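Local coordinates for thioredoxin-like protein (PDB 4YOD) that is of unproven function but carries a thioredoxin-like domain and is probably a thiol-disulfide oxidoreductase, at residues A199-I202 with S203-K207; Q277-E280 with E281-I285. All coordinates share one frame; numbering follows the deposited sequence.

Contact 1. Residues A199-I202 with S203-K207; sequences APII and SQLIK
Three i to i+4 backbone hydrogen bonds join P200, I201 and I202 to Q204, L205 and I206 in the first turns of helix 200-207, which A199 precedes at the N-cap position; the straightest runs from L205 N to I201 O (3.0 Å, 165° at the hydrogen). The buried I201 reaches two residues of the next turn. I201 CG1, trans to the backbone N (chi1 -164°), lies against L205 CD1 at 3.8 Å, and I201 CD1 continues to the amide of Q204, 3.4 Å from Q204 OE1. The other end of that amide, NE2, is hydrogen-bonded to E208, so the methyl abuts a group held from beyond the contact. I202 uses the other branch: I202 CG2 meets I206 CD1 at 3.7 Å, the two side chains crossing at a slant. Cutting I201 back to an alanine would probably open a gap beside L205 and leave the amide of Q204 without the methyl against it. L205 and I206 also touch L211 of strand 211-217. The helix is therefore amphipathic: isoleucine and leucine branches form its apolar seam, while exposed S203 lies on its polar side.

Contact 2. Residues Q277-E280 with E281-I285; sequences QAIE and EYLMI
Q277 and E281 run side by side and point the same way one turn apart on helix 276-286, but their flat ends are turned 67° against each other. Q277 NE2 stays 3.7 Å from E281 OE2, a loose polar approach on the exposed side of the helix. I279 and L283 are likewise aligned: I279 CG2, which lies opposite the backbone N because chi1 is -72°, meets L283 CD1 at 3.9 Å. The third pair is E280 and M284, a selenomethionine. The aliphatic CG of E280 runs alongside M284 SE at 4.0 Å, and the bend at chi3 (74°) turns the methyl end of M284 out of line with the rest of its chain. Beneath these pairs four i to i+4 backbone bonds continue without a break, among them E281 N to Q277 O at 2.9 Å and L283 N to I279 O at 3.0 Å. Y282 stacks its ring with that of H286. The apolar face lies on the mixed sheet: I279 touches L178, L260 and L271, Y282 and L283 touch Y176 and L262, while E280 and L283 also meet helix 200-207.

Overall arrangement
Contact 1 comes first along the chain, on helix 200-207, and contact 2 follows on the C-terminal helix 276-286; their centres are about 11 Å apart. The two helices pack directly: I202 CD1 meets L283 CD1 at 3.7 Å, and A199 CB lies 3.6 Å from E280 CD. Between them in sequence come strands 211-217, 237-240, 259-263 and 269-272, which join strand 176-181 in the five-stranded mixed sheet of the thioredoxin-like domain. Contact 1 leans on strand 211-217, contact 2 on strands 176-181, 259-263 and 269-272. The pairing thus ties the chain's last helix to an earlier part of the same domain, across an interface where isoleucine and leucine side chains meet beside the carboxylate of E280.

Contact 1. Residues A199-I202 with S203-K207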
# COMPACT_ATOMS: atom_id res chain seq x y z
N ALA A 199 18.80 2.83 11.80
CA ALA A 199 17.78 2.40 12.77
C ALA A 199 18.41 1.38 13.74
O ALA A 199 18.79 0.30 13.30
CB ALA A 199 16.57 1.81 12.06
N PRO A 200 18.63 1.74 15.02
CA PRO A 200 19.35 0.83 15.94
C PRO A 200 18.68 -0.54 16.15
O PRO A 200 19.41 -1.53 16.27
CB PRO A 200 19.41 1.61 17.25
CG PRO A 200 19.26 3.03 16.86
CD PRO A 200 18.35 3.04 15.68
N ILE A 201 17.34 -0.60 16.18
CA ILE A 201 16.61 -1.86 16.39
C ILE A 201 16.95 -2.91 15.28
O ILE A 201 17.03 -4.10 15.60
CB ILE A 201 15.07 -1.66 16.55
CG1 ILE A 201 14.37 -2.90 17.15
CG2 ILE A 201 14.37 -1.19 15.24
CD1 ILE A 201 14.93 -3.36 18.57
N ILE A 202 17.17 -2.47 14.01
CA ILE A 202 17.50 -3.33 12.86
C ILE A 202 18.83 -4.06 13.14
O ILE A 202 18.87 -5.29 13.14
CB ILE A 202 17.57 -2.52 11.53
CG1 ILE A 202 16.26 -1.70 11.26
CG2 ILE A 202 17.95 -3.40 10.33
CD1 ILE A 202 14.99 -2.42 10.85
N SER A 203 19.90 -3.29 13.39
CA SER A 203 21.26 -3.76 13.70
C SER A 203 21.26 -4.72 14.89
O SER A 203 21.95 -5.74 14.85
CB SER A 203 22.19 -2.58 13.97
OG SER A 203 21.87 -1.46 13.15
N GLN A 204 20.47 -4.40 15.94
CA GLN A 204 20.35 -5.19 17.17
C GLN A 204 19.72 -6.55 16.91
O GLN A 204 20.29 -7.55 17.32
CB GLN A 204 19.54 -4.42 18.23
CG GLN A 204 19.33 -5.15 19.56
CD GLN A 204 18.15 -4.60 20.35
OE1 GLN A 204 17.84 -3.39 20.34
NE2 GLN A 204 17.49 -5.48 21.10
N LEU A 205 18.55 -6.58 16.22
CA LEU A 205 17.85 -7.83 15.95
C LEU A 205 18.58 -8.69 14.91
O LEU A 205 18.45 -9.92 14.94
CB LEU A 205 16.38 -7.57 15.52
CG LEU A 205 15.48 -6.82 16.53
CD1 LEU A 205 14.12 -6.49 15.90
CD2 LEU A 205 15.27 -7.62 17.82
N ILE A 206 19.36 -8.06 13.98
CA ILE A 206 20.18 -8.83 13.02
C ILE A 206 21.25 -9.58 13.83
O ILE A 206 21.41 -10.79 13.66
CB ILE A 206 20.83 -7.94 11.90
CG1 ILE A 206 19.79 -7.53 10.83
CG2 ILE A 206 22.06 -8.64 11.25
CD1 ILE A 206 20.23 -6.36 10.02
N LYS A 207 21.93 -8.88 14.76
CA LYS A 207 22.99 -9.40 15.65
C LYS A 207 22.46 -10.54 16.54
O LYS A 207 23.12 -11.57 16.65
CB LYS A 207 23.56 -8.26 16.52
CG LYS A 207 24.91 -8.56 17.17
CD LYS A 207 25.48 -7.36 17.91
CE LYS A 207 26.56 -6.65 17.13
NZ LYS A 207 27.40 -5.78 18.01

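Contact 2. Residues Q277-E280 with E281-I285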
# COMPACT_ATOMS: atom_id res chain seq x y z
N GLN A 277 10.51 4.15 8.80
CA GLN A 277 10.03 4.60 10.12
C GLN A 277 8.96 3.63 10.68
O GLN A 277 9.00 3.31 11.87
CB GLN A 277 9.49 6.04 10.07
CG GLN A 277 9.03 6.58 11.42
CD GLN A 277 8.40 7.97 11.38
OE1 GLN A 277 7.75 8.37 10.41
NE2 GLN A 277 8.55 8.71 12.47
N ALA A 278 8.03 3.15 9.81
CA ALA A 278 6.96 2.22 10.18
C ALA A 278 7.56 0.88 10.64
O ALA A 278 7.15 0.34 11.67
CB ALA A 278 6.01 1.99 9.00
N ILE A 279 8.55 0.37 9.90
CA ILE A 279 9.22 -0.90 10.23
C ILE A 279 9.96 -0.73 11.56
O ILE A 279 9.84 -1.59 12.44
CB ILE A 279 10.15 -1.37 9.09
CG1 ILE A 279 9.28 -1.88 7.90
CG2 ILE A 279 11.11 -2.51 9.56
CD1 ILE A 279 10.02 -1.97 6.65
N GLU A 280 10.72 0.37 11.69
CA GLU A 280 11.48 0.66 12.91
C GLU A 280 10.55 0.74 14.12
O GLU A 280 10.85 0.13 15.14
CB GLU A 280 12.30 1.95 12.74
CG GLU A 280 13.22 2.27 13.90
CD GLU A 280 13.94 3.60 13.83
OE1 GLU A 280 13.59 4.44 12.97
OE2 GLU A 280 14.86 3.81 14.66
N GLU A 281 9.42 1.46 14.01
CA GLU A 281 8.52 1.58 15.15
C GLU A 281 7.88 0.25 15.49
O GLU A 281 7.87 -0.10 16.66
CB GLU A 281 7.47 2.65 14.94
CG GLU A 281 8.02 4.06 15.04
CD GLU A 281 6.96 5.14 15.04
OE1 GLU A 281 5.75 4.80 15.04
OE2 GLU A 281 7.34 6.34 15.03
N TYR A 282 7.47 -0.53 14.48
CA TYR A 282 6.87 -1.84 14.69
C TYR A 282 7.82 -2.75 15.47
O TYR A 282 7.38 -3.44 16.39
CB TYR A 282 6.53 -2.51 13.35
CG TYR A 282 5.77 -3.81 13.53
CD1 TYR A 282 6.43 -4.99 13.86
CD2 TYR A 282 4.38 -3.85 13.44
CE1 TYR A 282 5.74 -6.17 14.09
CE2 TYR A 282 3.68 -5.03 13.65
CZ TYR A 282 4.36 -6.19 13.98
OH TYR A 282 3.69 -7.36 14.22
N LEU A 283 9.08 -2.82 15.05
CA LEU A 283 10.07 -3.70 15.69
C LEU A 283 10.39 -3.21 17.10
O LEU A 283 10.64 -4.04 17.98
CB LEU A 283 11.34 -3.78 14.84
CG LEU A 283 11.19 -4.55 13.51
CD1 LEU A 283 12.44 -4.41 12.69
CD2 LEU A 283 10.84 -6.04 13.74
N MSE A 284 10.36 -1.89 17.33
CA MSE A 284 10.64 -1.34 18.66
C MSE A 284 9.53 -1.73 19.64
O MSE A 284 9.82 -2.01 20.81
CB MSE A 284 10.79 0.18 18.60
CG MSE A 284 12.13 0.62 18.06
SE MSE A 284 12.22 2.55 17.79
CE MSE A 284 12.34 3.12 19.62
N ILE A 285 8.28 -1.77 19.16
CA ILE A 285 7.12 -2.11 19.99
C ILE A 285 7.04 -3.62 20.28
O ILE A 285 6.73 -4.00 21.41
CB ILE A 285 5.81 -1.58 19.34
CG1 ILE A 285 5.82 -0.03 19.26
CG2 ILE A 285 4.57 -2.06 20.09
CD1 ILE A 285 5.00 0.55 18.04